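Local atomic coordinates of fatty acid amide hydrolase (Candida albicans, PDB entry 6KVR), a protein that probably hydrolyses monocarboxylic (fatty) acid amides to the free carboxylate and ammonium, as a member of the amidase signature family. Residues K275-K280 with L308-Y313; P330-S335 with R549-E554; L352-P357 with T515-R520; D508-E513 with E529-S534. All coordinates share one frame; numbering follows the deposited sequence.

Interaction 1 of 4, residues K275-K280 with L308-Y313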
# COMPACT_ATOMS: atom_id res chain seq x y z
N LYS A 275 2.78 1.21 6.39
CA LYS A 275 3.64 1.86 5.41
C LYS A 275 4.04 3.28 5.80
O LYS A 275 4.48 4.04 4.95
CB LYS A 275 3.02 1.84 4.01
CG LYS A 275 2.62 0.42 3.57
CD LYS A 275 1.25 0.41 2.90
CE LYS A 275 1.35 0.34 1.35
NZ LYS A 275 0.12 0.81 0.61
N ARG A 276 3.94 3.65 7.07
CA ARG A 276 4.54 4.89 7.53
C ARG A 276 5.89 4.65 8.19
O ARG A 276 6.85 5.38 7.92
CB ARG A 276 3.58 5.60 8.50
CG ARG A 276 2.20 5.89 7.93
CD ARG A 276 1.44 6.95 8.73
NE ARG A 276 1.85 8.31 8.41
CZ ARG A 276 1.19 9.41 8.76
NH1 ARG A 276 0.02 9.35 9.39
NH2 ARG A 276 1.71 10.61 8.48
N ILE A 277 5.99 3.62 9.02
CA ILE A 277 7.22 3.24 9.70
C ILE A 277 7.75 1.98 9.02
O ILE A 277 6.98 1.05 8.75
CB ILE A 277 6.97 3.03 11.22
CG1 ILE A 277 6.81 4.39 11.91
CG2 ILE A 277 8.12 2.36 11.89
CD1 ILE A 277 5.51 5.06 11.68
N SER A 278 9.05 1.94 8.73
CA SER A 278 9.62 0.79 8.04
C SER A 278 9.71 -0.46 8.92
O SER A 278 10.07 -0.39 10.11
CB SER A 278 11.02 1.12 7.54
OG SER A 278 11.57 -0.00 6.86
N VAL A 279 9.39 -1.62 8.33
CA VAL A 279 9.67 -2.92 8.94
C VAL A 279 10.81 -3.63 8.22
O VAL A 279 11.08 -4.79 8.53
CB VAL A 279 8.42 -3.82 9.00
CG1 VAL A 279 7.32 -3.18 9.85
CG2 VAL A 279 7.91 -4.12 7.60
N LYS A 280 11.48 -2.97 7.29
CA LYS A 280 12.57 -3.60 6.55
C LYS A 280 13.76 -3.92 7.46
O LYS A 280 14.23 -3.07 8.22
CB LYS A 280 13.00 -2.69 5.39
CG LYS A 280 14.15 -3.24 4.58
CD LYS A 280 14.58 -2.28 3.47
CE LYS A 280 15.88 -2.74 2.82
NZ LYS A 280 16.18 -1.84 1.68
N LEU A 308 6.41 12.51 19.74
CA LEU A 308 7.78 12.89 19.43
C LEU A 308 8.42 11.89 18.47
O LEU A 308 9.11 12.27 17.51
CB LEU A 308 8.61 12.97 20.71
CG LEU A 308 10.13 13.10 20.52
CD1 LEU A 308 10.46 14.45 19.89
CD2 LEU A 308 10.94 12.88 21.79
N TRP A 309 8.21 10.60 18.73
CA TRP A 309 8.87 9.54 17.97
C TRP A 309 8.37 9.50 16.53
O TRP A 309 9.16 9.52 15.59
CB TRP A 309 8.64 8.21 18.69
CG TRP A 309 9.48 7.08 18.25
CD1 TRP A 309 10.64 6.66 18.81
CD2 TRP A 309 9.22 6.19 17.15
NE1 TRP A 309 11.14 5.57 18.13
CE2 TRP A 309 10.28 5.26 17.11
CE3 TRP A 309 8.21 6.11 16.20
CZ2 TRP A 309 10.36 4.25 16.15
CZ3 TRP A 309 8.28 5.09 15.24
CH2 TRP A 309 9.34 4.17 15.24
N MSE A 310 7.05 9.50 16.34
CA MSE A 310 6.49 9.54 15.00
C MSE A 310 6.99 10.75 14.21
O MSE A 310 7.48 10.61 13.09
CB MSE A 310 4.96 9.55 15.06
CG MSE A 310 4.37 8.33 15.77
SE MSE A 310 4.68 6.67 14.75
CE MSE A 310 3.29 6.93 13.35
N LYS A 311 6.87 11.93 14.82
CA LYS A 311 7.24 13.17 14.14
C LYS A 311 8.71 13.15 13.73
O LYS A 311 9.05 13.48 12.59
CB LYS A 311 6.96 14.39 15.02
CG LYS A 311 7.27 15.74 14.36
CD LYS A 311 7.01 16.87 15.34
CE LYS A 311 8.08 16.90 16.43
NZ LYS A 311 7.52 17.06 17.81
N ALA A 312 9.59 12.76 14.65
CA ALA A 312 11.02 12.72 14.34
C ALA A 312 11.32 11.65 13.29
O ALA A 312 12.05 11.91 12.31
CB ALA A 312 11.84 12.47 15.61
N TYR A 313 10.79 10.44 13.48
CA TYR A 313 11.07 9.33 12.57
C TYR A 313 10.71 9.71 11.14
O TYR A 313 11.53 9.57 10.23
CB TYR A 313 10.29 8.08 13.00
CG TYR A 313 10.58 6.83 12.18
CD1 TYR A 313 9.97 6.62 10.94
CD2 TYR A 313 11.45 5.85 12.66
CE1 TYR A 313 10.22 5.48 10.21
CE2 TYR A 313 11.71 4.71 11.92
CZ TYR A 313 11.09 4.53 10.70
OH TYR A 313 11.35 3.39 9.97
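Two aromatic rings of the helical segment 308-313 receive Ile277 differently. Over one face of the Tyr313 ring lies Ile277 CG1, offset toward the rim and 4.3 Å from the ring centroid, a CH-pi contact. The Trp309 indole turns an edge instead: its CZ3 meets Ile277 CG1 at 3.7 Å and Ile277 CG2 lies in the indole plane, while one indole face is covered near its rim by Tyr313 CB, one helical turn on. Both rings stand with CG anti to the backbone N. Met310, a selenomethionine whose chain is bent at chi2 and chi3, brings its end to the tip of the isoleucine; Ile277 CD1 and Met310 CE are 3.3 Å apart, tighter than usual for carbons. One branched side chain thus serves three helix residues.

The polar end of the tyrosine is fixed separately. Ser278 N donates to Tyr313 OH at 3.0 Å, with an N-H...O angle of 148°, and the same hydroxyl is hydrogen-bonded to Thr186 OG1. Ser278 OG accepts from Lys280 N in an ST turn and also bonds Asp323.

This buried packing joins the loop between strands 268-271 and 295-300 to helix 303-317. Ile277, Trp309 and Met310 also lean on strand 295-300, Trp309 reaches strand 248-253, and helix 185-192 adjoins through Thr186 and Leu190.

Interaction 2 of 4, residues P330-S335 with R549-E554; sequences PWRDVS and RYFDEE
Most striking here is a buried glutamate laid on tryptophan: Glu553 CG sits over the centre of the Trp331 six-membered ring, 3.3 Å from its centroid and only 7° off the normal. Chi1 (-66°), with CG anti to the carbonyl carbon, sets the methylene over the ring in this CH-pi contact; the bend at chi2 then turns the carboxylate back to the loop. There Arg332 N donates to the anti lone pair of Glu553 OE2 at 2.9 Å, nearly straight at 167°, and Arg332 NH2 forms a salt bridge with Glu553 OE1 at 3.1 Å. The Arg332 chain, bent at chi3, carries its guanidinium to Glu554, which it grips end-on in a salt bridge, NH1 to OE1 (3.1 Å) and NH2 to OE2 (3.2 Å), both in the guanidinium plane and both on syn lone pairs. A water accepting from Arg332 NH2 and donating to Tyr550 O extends the network. Arg276 adds a further positive charge at Glu553 OE2, so the buried carboxylate is probably held ionised.

The contact pins the loop leading to strand 343-346 on the first turn of helix 552-565, after the N-cap position at Phe551. Trp331 is wedged between that helix and helix 303-317, where it touches Met310 and Ile314 and bonds Glu307 through NE1.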
# COMPACT_ATOMS: atom_id res chain seq x y z
N PRO A 330 3.88 13.33 5.02
CA PRO A 330 4.40 14.06 6.19
C PRO A 330 3.57 13.80 7.43
O PRO A 330 2.35 13.61 7.36
CB PRO A 330 4.30 15.53 5.76
CG PRO A 330 4.28 15.48 4.24
CD PRO A 330 3.58 14.21 3.88
N TRP A 331 4.24 13.80 8.58
CA TRP A 331 3.55 13.79 9.87
C TRP A 331 3.01 15.20 10.11
O TRP A 331 3.78 16.13 10.35
CB TRP A 331 4.50 13.34 10.98
CG TRP A 331 3.86 13.28 12.33
CD1 TRP A 331 3.92 14.23 13.31
CD2 TRP A 331 3.04 12.22 12.85
NE1 TRP A 331 3.20 13.82 14.40
CE2 TRP A 331 2.64 12.59 14.15
CE3 TRP A 331 2.59 10.99 12.34
CZ2 TRP A 331 1.83 11.78 14.95
CZ3 TRP A 331 1.78 10.18 13.13
CH2 TRP A 331 1.41 10.59 14.43
N ARG A 332 1.68 15.35 10.01
CA ARG A 332 1.06 16.67 10.07
C ARG A 332 1.02 17.22 11.50
O ARG A 332 1.00 16.48 12.49
CB ARG A 332 -0.37 16.60 9.52
CG ARG A 332 -0.42 16.55 7.99
CD ARG A 332 -1.80 16.17 7.50
NE ARG A 332 -2.23 14.87 8.00
CZ ARG A 332 -3.14 14.69 8.95
NH1 ARG A 332 -3.68 15.71 9.58
NH2 ARG A 332 -3.50 13.45 9.27
N ASP A 333 1.00 18.54 11.59
CA ASP A 333 0.90 19.25 12.86
C ASP A 333 -0.57 19.46 13.17
O ASP A 333 -1.29 20.11 12.41
CB ASP A 333 1.65 20.57 12.78
CG ASP A 333 2.41 20.87 14.05
OD1 ASP A 333 1.82 20.81 15.15
OD2 ASP A 333 3.63 21.11 13.94
N VAL A 334 -1.03 18.89 14.28
CA VAL A 334 -2.44 18.83 14.62
C VAL A 334 -2.61 19.31 16.06
O VAL A 334 -1.82 18.94 16.93
CB VAL A 334 -2.98 17.39 14.45
CG1 VAL A 334 -4.23 17.17 15.29
CG2 VAL A 334 -3.24 17.09 12.97
N SER A 335 -3.62 20.14 16.30
CA SER A 335 -3.83 20.66 17.65
C SER A 335 -4.60 19.65 18.49
O SER A 335 -5.36 18.83 17.98
CB SER A 335 -4.59 21.98 17.62
OG SER A 335 -5.59 21.99 16.61
N ARG A 549 -8.01 5.51 8.52
CA ARG A 549 -6.70 5.16 7.97
C ARG A 549 -5.90 6.41 7.62
O ARG A 549 -6.41 7.31 6.94
CB ARG A 549 -6.86 4.28 6.73
CG ARG A 549 -7.41 2.90 7.01
CD ARG A 549 -7.33 2.03 5.77
NE ARG A 549 -6.00 1.46 5.59
CZ ARG A 549 -5.43 1.26 4.41
NH1 ARG A 549 -6.03 1.60 3.28
NH2 ARG A 549 -4.22 0.70 4.36
N TYR A 550 -4.65 6.44 8.07
CA TYR A 550 -3.67 7.51 7.84
C TYR A 550 -4.00 8.78 8.60
O TYR A 550 -3.41 9.83 8.34
CB TYR A 550 -3.47 7.79 6.35
CG TYR A 550 -2.85 6.58 5.71
CD1 TYR A 550 -1.50 6.30 5.92
CD2 TYR A 550 -3.61 5.68 4.99
CE1 TYR A 550 -0.92 5.17 5.38
CE2 TYR A 550 -3.04 4.54 4.45
CZ TYR A 550 -1.70 4.29 4.65
OH TYR A 550 -1.14 3.15 4.11
N PHE A 551 -4.92 8.71 9.57
CA PHE A 551 -5.17 9.83 10.48
C PHE A 551 -4.53 9.58 11.84
O PHE A 551 -5.11 9.93 12.88
CB PHE A 551 -6.67 10.08 10.60
CG PHE A 551 -7.28 10.73 9.38
CD1 PHE A 551 -7.45 10.01 8.19
CD2 PHE A 551 -7.68 12.07 9.41
CE1 PHE A 551 -8.01 10.61 7.06
CE2 PHE A 551 -8.25 12.67 8.27
CZ PHE A 551 -8.41 11.94 7.10
N ASP A 552 -3.35 8.95 11.85
CA ASP A 552 -2.59 8.68 13.08
C ASP A 552 -2.41 9.94 13.93
O ASP A 552 -2.41 9.87 15.17
CB ASP A 552 -1.21 8.12 12.74
CG ASP A 552 -1.26 7.01 11.70
OD1 ASP A 552 -1.73 7.22 10.56
OD2 ASP A 552 -0.79 5.91 12.04
N GLU A 553 -2.17 11.08 13.28
CA GLU A 553 -1.89 12.31 14.01
C GLU A 553 -3.07 12.69 14.88
O GLU A 553 -2.90 13.02 16.06
CB GLU A 553 -1.55 13.43 13.02
CG GLU A 553 -0.24 13.18 12.25
CD GLU A 553 -0.46 12.53 10.87
OE1 GLU A 553 -1.41 11.71 10.71
OE2 GLU A 553 0.31 12.84 9.93
N GLU A 554 -4.29 12.61 14.34
CA GLU A 554 -5.48 12.89 15.12
C GLU A 554 -5.66 11.88 16.25
O GLU A 554 -6.15 12.25 17.33
CB GLU A 554 -6.72 12.88 14.22
CG GLU A 554 -6.92 14.15 13.39
CD GLU A 554 -6.08 14.14 12.12
OE1 GLU A 554 -6.15 15.12 11.33
OE2 GLU A 554 -5.34 13.14 11.90
O HOH W 1 -1.52 11.71 7.70

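Interaction 3 of 4, residues L352-P357 with T515-R520; sequences LVRVSP and TKYKYR
Stacking dominates this surface contact. The guanidinium of Arg354 lies flat on the Tyr517 ring, centres 4.0 Å apart and planes at 15°, an off-centre cation-pi pair. The aliphatic part of Arg354 shares the same face: Arg354 CD stands 3.9 Å from the ring centroid, almost on the normal, in a CH-pi contact. The extended start of Arg354 (CG anti to the backbone N, chi1 172°) and the bend at chi3 bring methylene and guanidinium over the ring together. Tyr519 is turned steeply instead, its ring plane 82° from the guanidinium and its OH at the guanidinium edge.

Arg520, bent at chi2, lies alongside the backbone, its NH1 3.3 Å from Leu352 C, a van der Waals approach.

Charge and hydrogen bonding come largely from helix 522-529. Glu524 OE2 takes Arg520 NH1, Arg354 N and Tyr517 OH together, so one carboxylate oxygen ties both segments, while Asn528 receives Arg354 NE and Asp349 pairs with Arg520 NH2.

The segments belong to the loop between strand 343-346 and helix 357-372 and to the link from helix 512-515 to helix 522-529. Leu352, facing the other way, packs on helices 385-397 and 482-490.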
# COMPACT_ATOMS: atom_id res chain seq x y z
N LEU A 352 -18.01 -11.51 19.70
CA LEU A 352 -17.36 -12.81 19.73
C LEU A 352 -17.06 -13.30 21.14
O LEU A 352 -17.45 -14.41 21.49
CB LEU A 352 -16.05 -12.76 18.92
CG LEU A 352 -16.25 -12.21 17.51
CD1 LEU A 352 -14.95 -12.21 16.74
CD2 LEU A 352 -17.31 -13.02 16.77
N VAL A 353 -16.36 -12.50 21.94
CA VAL A 353 -15.93 -12.91 23.27
C VAL A 353 -16.25 -11.80 24.26
O VAL A 353 -15.70 -10.69 24.17
CB VAL A 353 -14.43 -13.27 23.31
CG1 VAL A 353 -14.02 -13.71 24.72
CG2 VAL A 353 -14.09 -14.37 22.29
N ARG A 354 -17.12 -12.11 25.22
CA ARG A 354 -17.47 -11.19 26.29
C ARG A 354 -16.23 -10.82 27.10
O ARG A 354 -15.35 -11.65 27.33
CB ARG A 354 -18.53 -11.85 27.18
CG ARG A 354 -18.88 -11.12 28.47
CD ARG A 354 -19.84 -11.94 29.33
NE ARG A 354 -19.27 -13.22 29.74
CZ ARG A 354 -19.79 -14.00 30.68
NH1 ARG A 354 -20.87 -13.64 31.36
NH2 ARG A 354 -19.20 -15.17 30.96
N VAL A 355 -16.16 -9.55 27.53
CA VAL A 355 -15.02 -9.08 28.30
C VAL A 355 -15.29 -9.35 29.77
O VAL A 355 -16.43 -9.53 30.20
CB VAL A 355 -14.70 -7.58 28.06
CG1 VAL A 355 -14.42 -7.32 26.58
CG2 VAL A 355 -15.83 -6.67 28.56
N SER A 356 -14.20 -9.41 30.56
CA SER A 356 -14.26 -9.72 31.97
C SER A 356 -14.57 -8.46 32.79
O SER A 356 -14.48 -7.34 32.27
CB SER A 356 -12.93 -10.34 32.40
OG SER A 356 -11.95 -9.33 32.61
N PRO A 357 -14.92 -8.62 34.07
CA PRO A 357 -15.43 -7.48 34.86
C PRO A 357 -14.51 -6.27 34.89
O PRO A 357 -15.00 -5.14 34.76
CB PRO A 357 -15.61 -8.09 36.26
CG PRO A 357 -16.05 -9.49 35.94
CD PRO A 357 -15.22 -9.90 34.74
N THR A 515 -23.71 -15.07 35.50
CA THR A 515 -23.53 -16.52 35.59
C THR A 515 -24.51 -17.28 34.72
O THR A 515 -24.29 -18.47 34.45
CB THR A 515 -23.65 -17.02 37.06
OG1 THR A 515 -24.87 -16.57 37.64
CG2 THR A 515 -22.50 -16.52 37.91
N LYS A 516 -25.57 -16.63 34.24
CA LYS A 516 -26.49 -17.26 33.31
C LYS A 516 -26.21 -16.88 31.86
O LYS A 516 -27.07 -17.04 30.99
CB LYS A 516 -27.93 -16.91 33.68
CG LYS A 516 -28.05 -15.48 34.10
CD LYS A 516 -28.94 -15.28 35.32
CE LYS A 516 -30.40 -15.08 34.93
NZ LYS A 516 -31.25 -14.82 36.13
N TYR A 517 -24.99 -16.43 31.57
CA TYR A 517 -24.57 -16.18 30.20
C TYR A 517 -24.51 -17.49 29.41
O TYR A 517 -24.07 -18.53 29.92
CB TYR A 517 -23.21 -15.48 30.21
CG TYR A 517 -22.75 -14.95 28.87
CD1 TYR A 517 -23.35 -13.84 28.29
CD2 TYR A 517 -21.68 -15.55 28.21
CE1 TYR A 517 -22.92 -13.35 27.06
CE2 TYR A 517 -21.24 -15.07 26.99
CZ TYR A 517 -21.85 -13.97 26.42
OH TYR A 517 -21.40 -13.52 25.20
N LYS A 518 -24.97 -17.44 28.17
CA LYS A 518 -24.88 -18.56 27.24
C LYS A 518 -23.72 -18.30 26.28
O LYS A 518 -23.72 -17.31 25.55
CB LYS A 518 -26.19 -18.71 26.46
CG LYS A 518 -26.14 -19.66 25.27
CD LYS A 518 -27.55 -20.00 24.77
CE LYS A 518 -28.18 -18.81 24.04
NZ LYS A 518 -29.62 -18.58 24.39
N TYR A 519 -22.71 -19.17 26.31
CA TYR A 519 -21.52 -18.95 25.50
C TYR A 519 -21.83 -19.15 24.03
O TYR A 519 -22.61 -20.03 23.65
CB TYR A 519 -20.40 -19.90 25.94
CG TYR A 519 -19.81 -19.55 27.28
CD1 TYR A 519 -19.21 -18.32 27.48
CD2 TYR A 519 -19.87 -20.44 28.35
CE1 TYR A 519 -18.68 -17.97 28.71
CE2 TYR A 519 -19.33 -20.10 29.59
CZ TYR A 519 -18.74 -18.86 29.76
OH TYR A 519 -18.20 -18.51 30.98
N ARG A 520 -21.23 -18.31 23.19
CA ARG A 520 -21.41 -18.43 21.74
C ARG A 520 -20.44 -19.39 21.07
O ARG A 520 -20.66 -19.76 19.92
CB ARG A 520 -21.25 -17.06 21.07
CG ARG A 520 -21.98 -15.94 21.74
CD ARG A 520 -21.01 -14.78 21.86
NE ARG A 520 -21.69 -13.50 21.88
CZ ARG A 520 -21.11 -12.35 22.18
NH1 ARG A 520 -19.85 -12.29 22.59
NH2 ARG A 520 -21.81 -11.23 22.06

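Interaction 4 of 4, residues D508-E513 with E529-S534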
# COMPACT_ATOMS: atom_id res chain seq x y z
N ASP A 508 -14.18 -6.51 41.08
CA ASP A 508 -14.22 -7.00 39.70
C ASP A 508 -14.52 -8.50 39.68
O ASP A 508 -13.67 -9.34 39.38
CB ASP A 508 -12.91 -6.68 38.99
CG ASP A 508 -12.72 -5.18 38.73
OD1 ASP A 508 -13.72 -4.53 38.36
OD2 ASP A 508 -11.59 -4.65 38.91
N LYS A 509 -15.77 -8.85 40.00
CA LYS A 509 -16.19 -10.24 39.96
C LYS A 509 -17.47 -10.37 39.15
O LYS A 509 -18.16 -9.38 38.89
CB LYS A 509 -16.39 -10.85 41.36
CG LYS A 509 -17.18 -10.01 42.34
CD LYS A 509 -16.78 -10.34 43.77
CE LYS A 509 -17.94 -10.10 44.75
NZ LYS A 509 -18.77 -8.89 44.43
N TRP A 510 -17.73 -11.59 38.70
CA TRP A 510 -18.92 -11.84 37.90
C TRP A 510 -20.16 -11.57 38.74
O TRP A 510 -20.18 -11.83 39.94
CB TRP A 510 -18.93 -13.29 37.40
CG TRP A 510 -17.82 -13.69 36.43
CD1 TRP A 510 -16.80 -14.58 36.67
CD2 TRP A 510 -17.64 -13.24 35.07
NE1 TRP A 510 -16.01 -14.72 35.54
CE2 TRP A 510 -16.49 -13.89 34.56
CE3 TRP A 510 -18.33 -12.35 34.24
CZ2 TRP A 510 -16.03 -13.69 33.25
CZ3 TRP A 510 -17.86 -12.14 32.93
CH2 TRP A 510 -16.72 -12.81 32.46
N THR A 511 -21.19 -11.03 38.11
CA THR A 511 -22.48 -10.89 38.78
C THR A 511 -23.32 -12.14 38.61
O THR A 511 -22.97 -13.07 37.87
CB THR A 511 -23.24 -9.69 38.24
OG1 THR A 511 -23.96 -10.09 37.07
CG2 THR A 511 -22.29 -8.55 37.92
N GLU A 512 -24.47 -12.15 39.29
CA GLU A 512 -25.39 -13.29 39.18
C GLU A 512 -26.05 -13.32 37.82
O GLU A 512 -26.30 -14.40 37.26
CB GLU A 512 -26.44 -13.23 40.29
CG GLU A 512 -27.23 -14.53 40.51
CD GLU A 512 -26.45 -15.61 41.24
OE1 GLU A 512 -25.25 -15.82 40.94
OE2 GLU A 512 -27.03 -16.26 42.14
N GLU A 513 -26.33 -12.15 37.24
CA GLU A 513 -26.75 -12.10 35.85
C GLU A 513 -25.67 -12.63 34.92
O GLU A 513 -25.97 -13.28 33.92
CB GLU A 513 -27.14 -10.67 35.47
CG GLU A 513 -27.83 -10.55 34.11
CD GLU A 513 -29.13 -11.36 34.02
OE1 GLU A 513 -29.84 -11.47 35.06
OE2 GLU A 513 -29.45 -11.86 32.92
N GLU A 529 -13.83 -18.66 31.26
CA GLU A 529 -13.72 -19.49 32.46
C GLU A 529 -12.34 -19.39 33.11
O GLU A 529 -12.18 -19.86 34.23
CB GLU A 529 -14.08 -20.95 32.12
CG GLU A 529 -15.60 -21.16 32.06
CD GLU A 529 -16.04 -22.59 31.72
OE1 GLU A 529 -15.21 -23.44 31.30
OE2 GLU A 529 -17.26 -22.86 31.86
N ASN A 530 -11.38 -18.73 32.46
CA ASN A 530 -10.10 -18.45 33.10
C ASN A 530 -10.14 -17.25 34.04
O ASN A 530 -9.21 -17.07 34.83
CB ASN A 530 -9.02 -18.20 32.05
CG ASN A 530 -8.49 -19.48 31.47
OD1 ASN A 530 -8.66 -20.54 32.05
ND2 ASN A 530 -7.87 -19.39 30.30
N TYR A 531 -11.17 -16.40 33.97
CA TYR A 531 -11.14 -15.22 34.81
C TYR A 531 -11.43 -15.61 36.26
O TYR A 531 -12.41 -16.30 36.55
CB TYR A 531 -12.14 -14.15 34.35
CG TYR A 531 -12.04 -12.95 35.26
CD1 TYR A 531 -10.95 -12.09 35.19
CD2 TYR A 531 -12.98 -12.73 36.28
CE1 TYR A 531 -10.80 -11.02 36.06
CE2 TYR A 531 -12.84 -11.65 37.16
CZ TYR A 531 -11.75 -10.81 37.04
OH TYR A 531 -11.61 -9.74 37.88
N ASP A 532 -10.58 -15.16 37.16
CA ASP A 532 -10.66 -15.39 38.60
C ASP A 532 -10.23 -14.11 39.29
O ASP A 532 -9.06 -13.72 39.16
CB ASP A 532 -9.77 -16.57 39.02
CG ASP A 532 -9.81 -16.85 40.53
OD1 ASP A 532 -10.09 -15.95 41.35
OD2 ASP A 532 -9.49 -18.01 40.90
N PRO A 533 -11.12 -13.44 40.03
CA PRO A 533 -10.76 -12.17 40.68
C PRO A 533 -9.49 -12.22 41.52
O PRO A 533 -8.71 -11.26 41.51
CB PRO A 533 -11.98 -11.85 41.55
CG PRO A 533 -13.08 -12.69 41.04
CD PRO A 533 -12.47 -13.91 40.43
N SER A 534 -9.26 -13.31 42.25
CA SER A 534 -8.12 -13.36 43.17
C SER A 534 -6.80 -13.62 42.46
O SER A 534 -5.75 -13.49 43.09
CB SER A 534 -8.36 -14.42 44.26
OG SER A 534 -8.39 -15.74 43.72
O HOH W 2 -14.44 -17.06 35.11
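A short hydrogen bond forms the centre of this contact: Tyr531 OH donates to Asp508 O at 2.6 Å, arriving in the carbonyl plane on a lone pair, with a C=O...O angle of 143°. The oxygen also lies in the plane of the Tyr531 ring, so the phenol meets the backbone edge-on. Elsewhere on its rim the ring is directed at Trp510. The two form an offset edge-to-face pair, in which the edge of Tyr531 points toward the face of the Trp510 five-membered ring, centroids 5.5 Å apart and planes at 86°; Tyr531 CD2 comes within 3.7 Å of Trp510 NE1. Pro533 completes the first shell, its CG lying 3.8 Å from Lys509 CB and its CB close to Asp508 O.

A bridging water also links the indole to the tyrosine backbone. It accepts from Trp510 NE1 at 2.9 Å and donates to Tyr531 O at 2.6 Å, so Tyr531 is tied to the other segment at both its hydroxyl and its carbonyl. The tyrosine spans that width with CG anti to the backbone N (chi1 -179°). Beyond it, Asp532 OD1 accepts from Ser534 N in an Asx turn, and from Ser534 OG as well, which braces the chain around Pro533. Gln503 bonds both Tyr531 OH and Pro533 O, while Asp508 OD2 is engaged by Arg361 in a salt bridge.

The contact draws together the two ends of an excursion containing helices 512-515 and 522-529. Its aromatic pair rests on the start of helix 357-372 at Pro357, and the second segment runs on toward strand 540-546.

In the fold
The four contacts fall into two pairs. Interactions 1 and 2, centres 13 Å apart, are joined by Arg276, whose NH1 meets Asp552 OD1 and whose NH2 meets Glu553 OE2, each at 3.0 Å; both also touch the second subunit. Interactions 3 and 4, centres 11 Å apart, alternate along the chain and share a seam where Arg354 CZ lies 3.5 Å from Trp510 CZ3, while Pro357 packs against Asp508, Lys509 and Tyr531. About 38 Å separates the centres of interactions 1 and 3, on opposite sides of the chain's centre. Interaction 1 approaches the predicted catalytic site, the Trp309 side chain being about 10 Å from that of Lys158; the others lie away from it.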